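PDB 6A3F: levoglucosan dehydrogenase from Pseudarthrobacter phenanthrenivorans, which catalyses the NAD(+)-dependent oxidation of levoglucosan to 3-dehydrolevoglucosan, acting as a homotetramer of the Gfo/Idh/MocA family. Local coordinates for residues B[57-62]-B[92-97]; B[40-45]-B[365-370]; B[112-117]-B[137-142]. All blocks are in the same frame, centred on the assembly; numbering follows the deposited sequence.

Following the chain from the N terminus, interaction 2 opens first, on helix 35-48, and closes last, when helix 355-371 returns to it some 320 residues later. Inside that long loop lie the other two contacts in series. Interaction 1 joins strand 55-62 to the approach of strand 96-100; after it closes, interaction 3 brings together helices 106-115 and 130-141. Both belong to the nucleotide-binding Rossmann domain, whereas interaction 2 fastens a helix from late in the chain onto that domain. Packing links them: Val96 of interaction 1 touches Phe366 and Ile370 of interaction 2, and Val97 touches Ala113 of interaction 3. Interactions 2 and 3 do not touch each other.

Interaction 1: B[57-62]-B[92-97]; sequences VRKVIA and PDIHVV
Lys59 and Val60, neighbours on strand 55-62, share one partner, the CD1 methyl of Ile94 in the loop that leads into strand 96-100. In the parallel Rossmann sheet strand 23-30 runs between these two strands, so the meeting is made by side chains without a backbone bond. Just before it, Arg58 is the centre of an inverse gamma turn and hydrogen-bonds through NH1 to Phe76 O. At Lys59 the aliphatic part of the chain does the touching: CG lies 3.7 Å from Ile94 CD1, while a bend at chi2 (57°) carries the rest of the chain onward to NZ, which forms a salt bridge with Glu79. Val60 then offers CG1, 3.7 Å from the same Ile94 CD1, the two side chains crossing at about a right angle. Ile94 reaches both with CG1 anti to its carbonyl carbon (chi1 -59°) and a bend at chi2 (-66°) that brings CD1 to the strand. Ile88 of helix 85-89 packs on both Val60 and Ile94. The chemistry is thus wholly apolar at the point of contact: a single methyl is covered by a buried valine and by the hydrocarbon stem of a lysine whose charge is engaged elsewhere.

Interaction 2: B[40-45]-B[365-370]; sequences LAYAAM and DFFKAI
Between 40-45 and 365-370 the nearest CA atoms are those of Met45 and Phe367, 9.4 Å apart, a spacing bridged by long side chains. The first segment lies on helix 35-48, the first helix of the Rossmann fold, which follows a turn whose Gly30, Gly32 and Gly35 fit the GxGxxG pattern of such folds; the other helix, 355-371, comes from late in the sequence and begins at the NADH-binding Tyr355. Phe367 points at helix 35-48 and is met by two residues one turn apart. Tyr42 meets it edge against edge: Tyr42 CE1 is 3.7 Å from Phe367 CE2 and lies in the plane of the phenylalanine ring, and the two side chains cross at about a right angle. At its far end the tyrosine OH is hydrogen-bonded to Asp98, which fixes the phenolic tip beyond the apolar contact. Pro56, at the start of strand 55-62, packs on all three side chains, and Leu24 and Val26 also press on Phe367, placing it over the sheet. Met45 starts with CG anti to the backbone N (chi1 -180°) and bends twice, at chi2 and chi3, which brings its terminal methyl CE to 3.7 Å from Phe367 CB and 3.8 Å from Phe367 CD2.

Interaction 3: B[112-117]-B[137-142]; sequences AAAEAG and YDAVKD
Ala114 sets its methyl against Ala139 and Val140 where two consecutive helices of the Rossmann domain, 106-115 and 130-141, lie side by side. Strand 119-122 runs between them in sequence, so the pair belongs to successive beta-alpha-beta crossovers that share this strand. The backbones come close, with the CA atoms of Ala114 and Val140 only 5.7 Å apart, as the small residue permits. Helix 106-115 ends soon after Ala114 in a Schellman motif at Gly117, whose positive phi accompanies a bond from its N to Ala114 O. Along helix 130-141, Tyr137 contributes a carbonyl O that accepts from the backbone N of both Val140 and Lys141, holding the last turn together. Asp138 forms a salt bridge within that turn, its OD1 paired with Lys141 NZ. Ala139 is the first residue to touch. Its CB, directed at the neighbouring helix, is 4.1 Å from Ala114 CB, and the same methyl of Ala114 rests 3.5 Å from Ala139 O, a carbonyl that also takes a hydrogen bond from Lys143 NZ. Val140 adds its CG1 branch, which stands anti to the carbonyl carbon (chi1 -56°) and lies 3.8 Å from Ala114 CB; its side chain packs on Phe380 as well. Lys141 lays its aliphatic CD over one face of the Tyr137 ring, toward the rim, and its NZ reaches Asp138 OD1 at 3.0 Å from above the carboxylate plane, 43° out of it.

Interaction 1: B[57-62]-B[92-97]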
ATOM      1  N   VAL B  57     -33.332 -17.415  17.675  1.00 31.00           N
ATOM      2  CA  VAL B  57     -33.083 -18.543  18.539  1.00 28.66           C
ATOM      3  C   VAL B  57     -32.528 -19.673  17.665  1.00 29.47           C
ATOM      4  O   VAL B  57     -33.102 -20.004  16.622  1.00 30.81           O
ATOM      5  CB  VAL B  57     -34.355 -19.003  19.293  1.00 29.48           C
ATOM      6  CG1 VAL B  57     -34.092 -20.302  20.049  1.00 30.29           C
ATOM      7  CG2 VAL B  57     -34.907 -17.954  20.248  1.00 31.01           C
ATOM      8  N   ARG B  58     -31.419 -20.239  18.096  1.00 29.77           N
ATOM      9  CA  ARG B  58     -30.784 -21.311  17.398  1.00 29.52           C
ATOM     10  C   ARG B  58     -31.527 -22.591  17.795  1.00 31.71           C
ATOM     11  O   ARG B  58     -31.113 -23.265  18.714  1.00 31.44           O
ATOM     12  CB  ARG B  58     -29.293 -21.387  17.750  1.00 27.60           C
ATOM     13  CG  ARG B  58     -28.497 -20.152  17.336  1.00 27.12           C
ATOM     14  CD  ARG B  58     -27.095 -20.055  17.920  1.00 27.55           C
ATOM     15  NE  ARG B  58     -27.130 -19.436  19.243  1.00 27.06           N
ATOM     16  CZ  ARG B  58     -26.227 -19.579  20.201  1.00 27.61           C
ATOM     17  NH1 ARG B  58     -25.180 -20.373  20.053  1.00 28.83           N
ATOM     18  NH2 ARG B  58     -26.425 -18.966  21.353  1.00 30.57           N
ATOM     19  N   LYS B  59     -32.626 -22.876  17.100  1.00 31.72           N
ATOM     20  CA  LYS B  59     -33.591 -23.849  17.600  1.00 32.42           C
ATOM     21  C   LYS B  59     -33.153 -25.258  17.207  1.00 31.05           C
ATOM     22  O   LYS B  59     -33.081 -26.164  18.070  1.00 31.77           O
ATOM     23  CB  LYS B  59     -34.998 -23.537  17.084  1.00 35.00           C
ATOM     24  CG  LYS B  59     -36.098 -24.383  17.727  1.00 31.84           C
ATOM     25  CD  LYS B  59     -36.131 -24.274  19.242  1.00 33.24           C
ATOM     26  CE  LYS B  59     -37.463 -24.722  19.801  1.00 40.50           C
ATOM     27  NZ  LYS B  59     -37.656 -24.273  21.200  1.00 43.88           N
ATOM     28  N   VAL B  60     -32.860 -25.450  15.929  1.00 30.61           N
ATOM     29  CA  VAL B  60     -32.542 -26.786  15.426  1.00 31.44           C
ATOM     30  C   VAL B  60     -31.517 -26.691  14.294  1.00 29.25           C
ATOM     31  O   VAL B  60     -31.584 -25.783  13.503  1.00 27.68           O
ATOM     32  CB  VAL B  60     -33.829 -27.489  14.954  1.00 31.87           C
ATOM     33  CG1 VAL B  60     -34.451 -26.825  13.745  1.00 33.16           C
ATOM     34  CG2 VAL B  60     -33.586 -28.953  14.679  1.00 33.19           C
ATOM     35  N   ILE B  61     -30.613 -27.666  14.236  1.00 31.04           N
ATOM     36  CA  ILE B  61     -29.634 -27.816  13.154  1.00 32.18           C
ATOM     37  C   ILE B  61     -29.767 -29.222  12.553  1.00 34.57           C
ATOM     38  O   ILE B  61     -29.926 -30.192  13.275  1.00 33.26           O
ATOM     39  CB  ILE B  61     -28.204 -27.522  13.661  1.00 29.01           C
ATOM     40  CG1 ILE B  61     -27.169 -27.479  12.543  1.00 31.03           C
ATOM     41  CG2 ILE B  61     -27.797 -28.471  14.779  1.00 31.39           C
ATOM     42  CD1 ILE B  61     -25.861 -26.881  12.983  1.00 32.88           C
ATOM     43  N   ALA B  62     -29.726 -29.277  11.227  1.00 33.04           N
ATOM     44  CA  ALA B  62     -29.722 -30.547  10.478  1.00 33.08           C
ATOM     45  C   ALA B  62     -28.339 -30.802   9.902  1.00 35.61           C
ATOM     46  O   ALA B  62     -27.763 -29.894   9.283  1.00 35.86           O
ATOM     47  CB  ALA B  62     -30.726 -30.458   9.365  1.00 32.80           C
ATOM     48  N   PRO B  92     -44.194 -26.668  12.862  1.00 40.03           N
ATOM     49  CA  PRO B  92     -44.826 -25.382  12.726  1.00 39.26           C
ATOM     50  C   PRO B  92     -44.168 -24.317  13.612  1.00 36.07           C
ATOM     51  O   PRO B  92     -44.446 -23.155  13.407  1.00 37.45           O
ATOM     52  CB  PRO B  92     -46.282 -25.633  13.136  1.00 40.17           C
ATOM     53  CG  PRO B  92     -46.160 -26.677  14.193  1.00 39.42           C
ATOM     54  CD  PRO B  92     -45.044 -27.570  13.675  1.00 39.10           C
ATOM     55  N   ASP B  93     -43.294 -24.694  14.537  1.00 35.54           N
ATOM     56  CA  ASP B  93     -42.655 -23.726  15.435  1.00 37.61           C
ATOM     57  C   ASP B  93     -41.293 -23.217  14.981  1.00 34.54           C
ATOM     58  O   ASP B  93     -40.580 -22.564  15.770  1.00 33.65           O
ATOM     59  CB  ASP B  93     -42.477 -24.360  16.821  1.00 41.04           C
ATOM     60  CG  ASP B  93     -43.805 -24.561  17.504  1.00 45.30           C
ATOM     61  OD1 ASP B  93     -44.656 -23.646  17.434  1.00 51.14           O
ATOM     62  OD2 ASP B  93     -44.014 -25.648  18.062  1.00 57.70           O
ATOM     63  N   ILE B  94     -40.879 -23.648  13.798  1.00 35.65           N
ATOM     64  CA  ILE B  94     -39.702 -23.044  13.159  1.00 34.14           C
ATOM     65  C   ILE B  94     -40.167 -21.893  12.270  1.00 32.45           C
ATOM     66  O   ILE B  94     -41.061 -22.074  11.438  1.00 33.86           O
ATOM     67  CB  ILE B  94     -38.914 -24.103  12.390  1.00 33.38           C
ATOM     68  CG1 ILE B  94     -38.462 -25.220  13.333  1.00 33.76           C
ATOM     69  CG2 ILE B  94     -37.765 -23.481  11.595  1.00 35.08           C
ATOM     70  CD1 ILE B  94     -37.465 -24.817  14.368  1.00 35.04           C
ATOM     71  N   HIS B  95     -39.578 -20.710  12.467  1.00 31.86           N
ATOM     72  CA  HIS B  95     -39.985 -19.517  11.742  1.00 31.92           C
ATOM     73  C   HIS B  95     -39.070 -19.250  10.545  1.00 31.79           C
ATOM     74  O   HIS B  95     -39.531 -18.741   9.548  1.00 28.87           O
ATOM     75  CB  HIS B  95     -40.059 -18.327  12.683  1.00 34.49           C
ATOM     76  CG  HIS B  95     -40.892 -18.603  13.884  1.00 37.15           C
ATOM     77  ND1 HIS B  95     -40.330 -18.872  15.115  1.00 35.43           N
ATOM     78  CD2 HIS B  95     -42.236 -18.729  14.023  1.00 37.54           C
ATOM     79  CE1 HIS B  95     -41.297 -19.103  15.980  1.00 38.02           C
ATOM     80  NE2 HIS B  95     -42.468 -19.033  15.327  1.00 38.62           N
ATOM     81  N   VAL B  96     -37.800 -19.633  10.665  1.00 29.51           N
ATOM     82  CA  VAL B  96     -36.752 -19.270   9.704  1.00 29.90           C
ATOM     83  C   VAL B  96     -35.953 -20.516   9.328  1.00 26.50           C
ATOM     84  O   VAL B  96     -35.459 -21.226  10.201  1.00 28.93           O
ATOM     85  CB  VAL B  96     -35.815 -18.193  10.288  1.00 29.69           C
ATOM     86  CG1 VAL B  96     -34.677 -17.895   9.335  1.00 32.49           C
ATOM     87  CG2 VAL B  96     -36.561 -16.902  10.633  1.00 33.13           C
ATOM     88  N   VAL B  97     -35.769 -20.720   8.034  1.00 24.42           N
ATOM     89  CA  VAL B  97     -34.894 -21.755   7.546  1.00 27.94           C
ATOM     90  C   VAL B  97     -33.654 -21.136   6.882  1.00 24.63           C
ATOM     91  O   VAL B  97     -33.786 -20.294   5.986  1.00 25.30           O
ATOM     92  CB  VAL B  97     -35.653 -22.653   6.564  1.00 26.62           C
ATOM     93  CG1 VAL B  97     -34.770 -23.710   5.944  1.00 31.02           C
ATOM     94  CG2 VAL B  97     -36.847 -23.271   7.270  1.00 29.37           C
TER

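Interaction 2: B[40-45]-B[365-370]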
ATOM      1  N   LEU B  40     -22.756 -17.621  14.779  1.00 26.73           N
ATOM      2  CA  LEU B  40     -22.251 -16.342  15.267  1.00 27.02           C
ATOM      3  C   LEU B  40     -23.254 -15.236  14.959  1.00 24.81           C
ATOM      4  O   LEU B  40     -23.499 -14.394  15.812  1.00 26.64           O
ATOM      5  CB  LEU B  40     -20.924 -16.021  14.582  1.00 28.09           C
ATOM      6  CG  LEU B  40     -20.408 -14.604  14.792  1.00 30.37           C
ATOM      7  CD1 LEU B  40     -20.137 -14.346  16.273  1.00 31.96           C
ATOM      8  CD2 LEU B  40     -19.157 -14.394  13.969  1.00 32.58           C
ATOM      9  N   ALA B  41     -23.730 -15.178  13.716  1.00 23.52           N
ATOM     10  CA  ALA B  41     -24.632 -14.122  13.324  1.00 23.71           C
ATOM     11  C   ALA B  41     -25.886 -14.120  14.223  1.00 24.03           C
ATOM     12  O   ALA B  41     -26.291 -13.054  14.691  1.00 25.20           O
ATOM     13  CB  ALA B  41     -25.009 -14.246  11.875  1.00 23.33           C
ATOM     14  N   TYR B  42     -26.456 -15.302  14.480  1.00 24.02           N
ATOM     15  CA  TYR B  42     -27.722 -15.404  15.213  1.00 26.07           C
ATOM     16  C   TYR B  42     -27.472 -15.027  16.681  1.00 22.73           C
ATOM     17  O   TYR B  42     -28.323 -14.406  17.296  1.00 25.43           O
ATOM     18  CB  TYR B  42     -28.367 -16.790  15.011  1.00 25.42           C
ATOM     19  CG  TYR B  42     -28.743 -17.063  13.571  1.00 23.77           C
ATOM     20  CD1 TYR B  42     -29.451 -16.124  12.839  1.00 27.83           C
ATOM     21  CD2 TYR B  42     -28.281 -18.184  12.909  1.00 27.67           C
ATOM     22  CE1 TYR B  42     -29.734 -16.313  11.498  1.00 28.49           C
ATOM     23  CE2 TYR B  42     -28.542 -18.386  11.558  1.00 28.56           C
ATOM     24  CZ  TYR B  42     -29.282 -17.454  10.860  1.00 27.92           C
ATOM     25  OH  TYR B  42     -29.500 -17.609   9.528  1.00 28.24           O
ATOM     26  N   ALA B  43     -26.321 -15.372  17.219  1.00 24.57           N
ATOM     27  CA  ALA B  43     -25.992 -15.094  18.614  1.00 24.53           C
ATOM     28  C   ALA B  43     -25.654 -13.614  18.805  1.00 27.08           C
ATOM     29  O   ALA B  43     -26.110 -12.997  19.778  1.00 29.19           O
ATOM     30  CB  ALA B  43     -24.883 -16.006  19.054  1.00 25.43           C
ATOM     31  N   ALA B  44     -24.920 -13.010  17.863  1.00 24.14           N
ATOM     32  CA  ALA B  44     -24.359 -11.686  18.083  1.00 23.80           C
ATOM     33  C   ALA B  44     -25.251 -10.590  17.531  1.00 24.29           C
ATOM     34  O   ALA B  44     -25.085  -9.497  17.996  1.00 25.71           O
ATOM     35  CB  ALA B  44     -22.970 -11.535  17.483  1.00 24.03           C
ATOM     36  N   MET B  45     -26.135 -10.854  16.556  1.00 24.20           N
ATOM     37  CA  MET B  45     -26.859  -9.766  15.914  1.00 24.59           C
ATOM     38  C   MET B  45     -27.595  -8.881  16.948  1.00 25.76           C
ATOM     39  O   MET B  45     -27.440  -7.687  16.895  1.00 23.02           O
ATOM     40  CB  MET B  45     -27.823 -10.251  14.835  1.00 24.23           C
ATOM     41  CG  MET B  45     -28.566  -9.104  14.168  1.00 26.57           C
ATOM     42  SD  MET B  45     -30.088  -8.707  15.076  1.00 28.97           S
ATOM     43  CE  MET B  45     -31.150  -9.981  14.383  1.00 34.07           C
ATOM     44  N   ASP B 365     -30.522  -7.252   8.845  1.00 22.96           N
ATOM     45  CA  ASP B 365     -31.434  -6.710   7.869  1.00 25.37           C
ATOM     46  C   ASP B 365     -32.529  -7.750   7.551  1.00 25.28           C
ATOM     47  O   ASP B 365     -33.666  -7.391   7.227  1.00 25.59           O
ATOM     48  CB  ASP B 365     -30.727  -6.283   6.583  1.00 24.65           C
ATOM     49  CG  ASP B 365     -29.940  -4.948   6.730  1.00 26.36           C
ATOM     50  OD1 ASP B 365     -30.130  -4.205   7.734  1.00 25.04           O
ATOM     51  OD2 ASP B 365     -29.141  -4.689   5.823  1.00 25.95           O
ATOM     52  N   PHE B 366     -32.150  -9.007   7.643  1.00 25.03           N
ATOM     53  CA  PHE B 366     -33.061 -10.135   7.365  1.00 25.54           C
ATOM     54  C   PHE B 366     -34.202 -10.140   8.393  1.00 24.91           C
ATOM     55  O   PHE B 366     -35.394 -10.275   8.069  1.00 27.32           O
ATOM     56  CB  PHE B 366     -32.256 -11.429   7.423  1.00 24.18           C
ATOM     57  CG  PHE B 366     -33.048 -12.695   7.193  1.00 26.02           C
ATOM     58  CD1 PHE B 366     -33.760 -12.893   6.021  1.00 27.10           C
ATOM     59  CD2 PHE B 366     -33.029 -13.712   8.124  1.00 30.32           C
ATOM     60  CE1 PHE B 366     -34.492 -14.063   5.823  1.00 27.78           C
ATOM     61  CE2 PHE B 366     -33.740 -14.887   7.912  1.00 34.96           C
ATOM     62  CZ  PHE B 366     -34.474 -15.058   6.758  1.00 28.67           C
ATOM     63  N   PHE B 367     -33.824 -10.013   9.636  1.00 26.21           N
ATOM     64  CA  PHE B 367     -34.756 -10.050  10.746  1.00 29.15           C
ATOM     65  C   PHE B 367     -35.587  -8.750  10.819  1.00 31.50           C
ATOM     66  O   PHE B 367     -36.784  -8.793  11.212  1.00 29.99           O
ATOM     67  CB  PHE B 367     -34.025 -10.413  12.041  1.00 30.53           C
ATOM     68  CG  PHE B 367     -33.844 -11.897  12.251  1.00 36.53           C
ATOM     69  CD1 PHE B 367     -34.863 -12.667  12.765  1.00 41.68           C
ATOM     70  CD2 PHE B 367     -32.659 -12.533  11.931  1.00 40.99           C
ATOM     71  CE1 PHE B 367     -34.716 -14.038  12.915  1.00 42.43           C
ATOM     72  CE2 PHE B 367     -32.503 -13.902  12.095  1.00 43.20           C
ATOM     73  CZ  PHE B 367     -33.528 -14.650  12.603  1.00 40.67           C
ATOM     74  N   LYS B 368     -35.010  -7.622  10.411  1.00 29.78           N
ATOM     75  CA  LYS B 368     -35.728  -6.364  10.303  1.00 29.91           C
ATOM     76  C   LYS B 368     -36.873  -6.506   9.277  1.00 30.82           C
ATOM     77  O   LYS B 368     -37.995  -6.110   9.553  1.00 28.50           O
ATOM     78  CB  LYS B 368     -34.731  -5.262   9.912  1.00 33.73           C
ATOM     79  CG  LYS B 368     -35.309  -3.870   9.768  1.00 39.67           C
ATOM     80  CD  LYS B 368     -34.312  -2.717   9.908  1.00 46.14           C
ATOM     81  CE  LYS B 368     -35.044  -1.442  10.279  1.00 52.55           C
ATOM     82  NZ  LYS B 368     -34.213  -0.231  10.088  1.00 63.45           N
ATOM     83  N   ALA B 369     -36.585  -7.075   8.108  1.00 29.70           N
ATOM     84  CA  ALA B 369     -37.632  -7.350   7.087  1.00 31.27           C
ATOM     85  C   ALA B 369     -38.735  -8.265   7.647  1.00 29.84           C
ATOM     86  O   ALA B 369     -39.915  -8.042   7.341  1.00 32.69           O
ATOM     87  CB  ALA B 369     -37.014  -7.937   5.838  1.00 28.71           C
ATOM     88  N   ILE B 370     -38.364  -9.288   8.422  1.00 29.34           N
ATOM     89  CA  ILE B 370     -39.319 -10.222   8.983  1.00 33.01           C
ATOM     90  C   ILE B 370     -40.237  -9.483   9.952  1.00 37.15           C
ATOM     91  O   ILE B 370     -41.466  -9.539   9.828  1.00 33.45           O
ATOM     92  CB  ILE B 370     -38.631 -11.405   9.681  1.00 31.15           C
ATOM     93  CG1 ILE B 370     -37.930 -12.312   8.667  1.00 29.70           C
ATOM     94  CG2 ILE B 370     -39.635 -12.194  10.526  1.00 35.07           C
ATOM     95  CD1 ILE B 370     -37.033 -13.378   9.320  1.00 26.20           C
TER

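Interaction 3: B[112-117]-B[137-142]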
ATOM      1  N   ALA B 112     -39.875 -26.374  -0.507  1.00 29.96           N
ATOM      2  CA  ALA B 112     -40.580 -27.002   0.600  1.00 31.95           C
ATOM      3  C   ALA B 112     -40.777 -26.008   1.754  1.00 34.64           C
ATOM      4  O   ALA B 112     -41.904 -25.899   2.306  1.00 31.98           O
ATOM      5  CB  ALA B 112     -39.859 -28.256   1.033  1.00 30.66           C
ATOM      6  N   ALA B 113     -39.721 -25.264   2.117  1.00 31.32           N
ATOM      7  CA  ALA B 113     -39.838 -24.198   3.130  1.00 30.70           C
ATOM      8  C   ALA B 113     -40.818 -23.091   2.688  1.00 27.04           C
ATOM      9  O   ALA B 113     -41.597 -22.583   3.490  1.00 30.16           O
ATOM     10  CB  ALA B 113     -38.465 -23.607   3.389  1.00 31.96           C
ATOM     11  N   ALA B 114     -40.754 -22.655   1.442  1.00 28.52           N
ATOM     12  CA  ALA B 114     -41.698 -21.638   0.951  1.00 33.86           C
ATOM     13  C   ALA B 114     -43.151 -22.140   1.109  1.00 34.05           C
ATOM     14  O   ALA B 114     -44.022 -21.406   1.558  1.00 31.92           O
ATOM     15  CB  ALA B 114     -41.408 -21.304  -0.495  1.00 36.02           C
ATOM     16  N   GLU B 115     -43.376 -23.396   0.793  1.00 33.71           N
ATOM     17  CA  GLU B 115     -44.770 -23.942   0.836  1.00 35.95           C
ATOM     18  C   GLU B 115     -45.203 -24.089   2.302  1.00 34.87           C
ATOM     19  O   GLU B 115     -46.371 -24.015   2.588  1.00 39.96           O
ATOM     20  CB  GLU B 115     -44.847 -25.249   0.031  1.00 35.81           C
ATOM     21  CG  GLU B 115     -44.909 -25.043  -1.476  1.00 38.65           C
ATOM     22  CD  GLU B 115     -44.694 -26.326  -2.269  1.00 46.07           C
ATOM     23  OE1 GLU B 115     -44.563 -27.397  -1.627  1.00 50.65           O
ATOM     24  OE2 GLU B 115     -44.657 -26.267  -3.526  1.00 41.57           O
ATOM     25  N   ALA B 116     -44.279 -24.281   3.237  1.00 36.24           N
ATOM     26  CA  ALA B 116     -44.600 -24.324   4.657  1.00 35.18           C
ATOM     27  C   ALA B 116     -44.649 -22.912   5.272  1.00 34.26           C
ATOM     28  O   ALA B 116     -44.808 -22.794   6.475  1.00 32.73           O
ATOM     29  CB  ALA B 116     -43.605 -25.195   5.382  1.00 32.19           C
ATOM     30  N   GLY B 117     -44.490 -21.846   4.497  1.00 33.66           N
ATOM     31  CA  GLY B 117     -44.648 -20.456   5.019  1.00 36.56           C
ATOM     32  C   GLY B 117     -43.458 -19.989   5.864  1.00 34.68           C
ATOM     33  O   GLY B 117     -43.605 -19.115   6.727  1.00 36.21           O
ATOM     34  N   TYR B 137     -37.512 -18.900  -7.057  1.00 25.29           N
ATOM     35  CA  TYR B 137     -38.093 -17.583  -7.105  1.00 25.98           C
ATOM     36  C   TYR B 137     -39.630 -17.682  -7.215  1.00 29.85           C
ATOM     37  O   TYR B 137     -40.377 -17.028  -6.454  1.00 28.21           O
ATOM     38  CB  TYR B 137     -37.479 -16.845  -8.282  1.00 24.63           C
ATOM     39  CG  TYR B 137     -38.114 -15.523  -8.543  1.00 27.73           C
ATOM     40  CD1 TYR B 137     -38.182 -14.582  -7.529  1.00 30.10           C
ATOM     41  CD2 TYR B 137     -38.648 -15.221  -9.782  1.00 30.44           C
ATOM     42  CE1 TYR B 137     -38.772 -13.357  -7.747  1.00 32.99           C
ATOM     43  CE2 TYR B 137     -39.255 -13.998 -10.006  1.00 33.41           C
ATOM     44  CZ  TYR B 137     -39.299 -13.066  -8.990  1.00 34.36           C
ATOM     45  OH  TYR B 137     -39.902 -11.859  -9.196  1.00 42.76           O
ATOM     46  N   ASP B 138     -40.099 -18.525  -8.163  1.00 29.18           N
ATOM     47  CA  ASP B 138     -41.572 -18.666  -8.343  1.00 31.81           C
ATOM     48  C   ASP B 138     -42.258 -19.147  -7.055  1.00 28.66           C
ATOM     49  O   ASP B 138     -43.344 -18.694  -6.710  1.00 30.64           O
ATOM     50  CB  ASP B 138     -41.858 -19.588  -9.507  1.00 32.45           C
ATOM     51  CG  ASP B 138     -41.613 -18.966 -10.844  1.00 35.56           C
ATOM     52  OD1 ASP B 138     -41.538 -17.696 -10.984  1.00 34.10           O
ATOM     53  OD2 ASP B 138     -41.493 -19.780 -11.795  1.00 33.32           O
ATOM     54  N   ALA B 139     -41.604 -19.997  -6.292  1.00 28.07           N
ATOM     55  CA  ALA B 139     -42.187 -20.521  -5.080  1.00 29.14           C
ATOM     56  C   ALA B 139     -42.341 -19.444  -4.004  1.00 34.30           C
ATOM     57  O   ALA B 139     -43.120 -19.635  -3.081  1.00 32.68           O
ATOM     58  CB  ALA B 139     -41.331 -21.641  -4.571  1.00 28.90           C
ATOM     59  N   VAL B 140     -41.515 -18.384  -4.019  1.00 32.63           N
ATOM     60  CA  VAL B 140     -41.535 -17.457  -2.879  1.00 33.59           C
ATOM     61  C   VAL B 140     -42.198 -16.153  -3.285  1.00 32.89           C
ATOM     62  O   VAL B 140     -42.711 -15.425  -2.448  1.00 34.73           O
ATOM     63  CB  VAL B 140     -40.124 -17.157  -2.338  1.00 33.51           C
ATOM     64  CG1 VAL B 140     -39.389 -18.430  -1.950  1.00 34.75           C
ATOM     65  CG2 VAL B 140     -39.321 -16.290  -3.310  1.00 32.16           C
ATOM     66  N   LYS B 141     -42.133 -15.833  -4.544  1.00 33.08           N
ATOM     67  CA  LYS B 141     -42.365 -14.464  -4.935  1.00 38.33           C
ATOM     68  C   LYS B 141     -43.780 -14.007  -4.565  1.00 41.61           C
ATOM     69  O   LYS B 141     -43.995 -12.820  -4.447  1.00 42.67           O
ATOM     70  CB  LYS B 141     -42.083 -14.290  -6.428  1.00 37.78           C
ATOM     71  CG  LYS B 141     -43.156 -14.781  -7.378  1.00 37.19           C
ATOM     72  CD  LYS B 141     -42.724 -14.860  -8.813  1.00 39.66           C
ATOM     73  CE  LYS B 141     -43.756 -15.588  -9.658  1.00 45.07           C
ATOM     74  NZ  LYS B 141     -43.473 -15.450 -11.105  1.00 50.03           N
ATOM     75  N   ASP B 142     -44.735 -14.923  -4.402  1.00 45.16           N
ATOM     76  CA  ASP B 142     -46.104 -14.545  -4.120  1.00 46.83           C
ATOM     77  C   ASP B 142     -46.492 -14.815  -2.708  1.00 47.65           C
ATOM     78  O   ASP B 142     -47.608 -14.509  -2.332  1.00 48.53           O
ATOM     79  CB  ASP B 142     -47.032 -15.317  -5.043  1.00 49.16           C
ATOM     80  CG  ASP B 142     -46.630 -15.164  -6.478  1.00 60.23           C
ATOM     81  OD1 ASP B 142     -46.569 -13.992  -6.937  1.00 59.96           O
ATOM     82  OD2 ASP B 142     -46.337 -16.199  -7.131  1.00 68.47           O
TER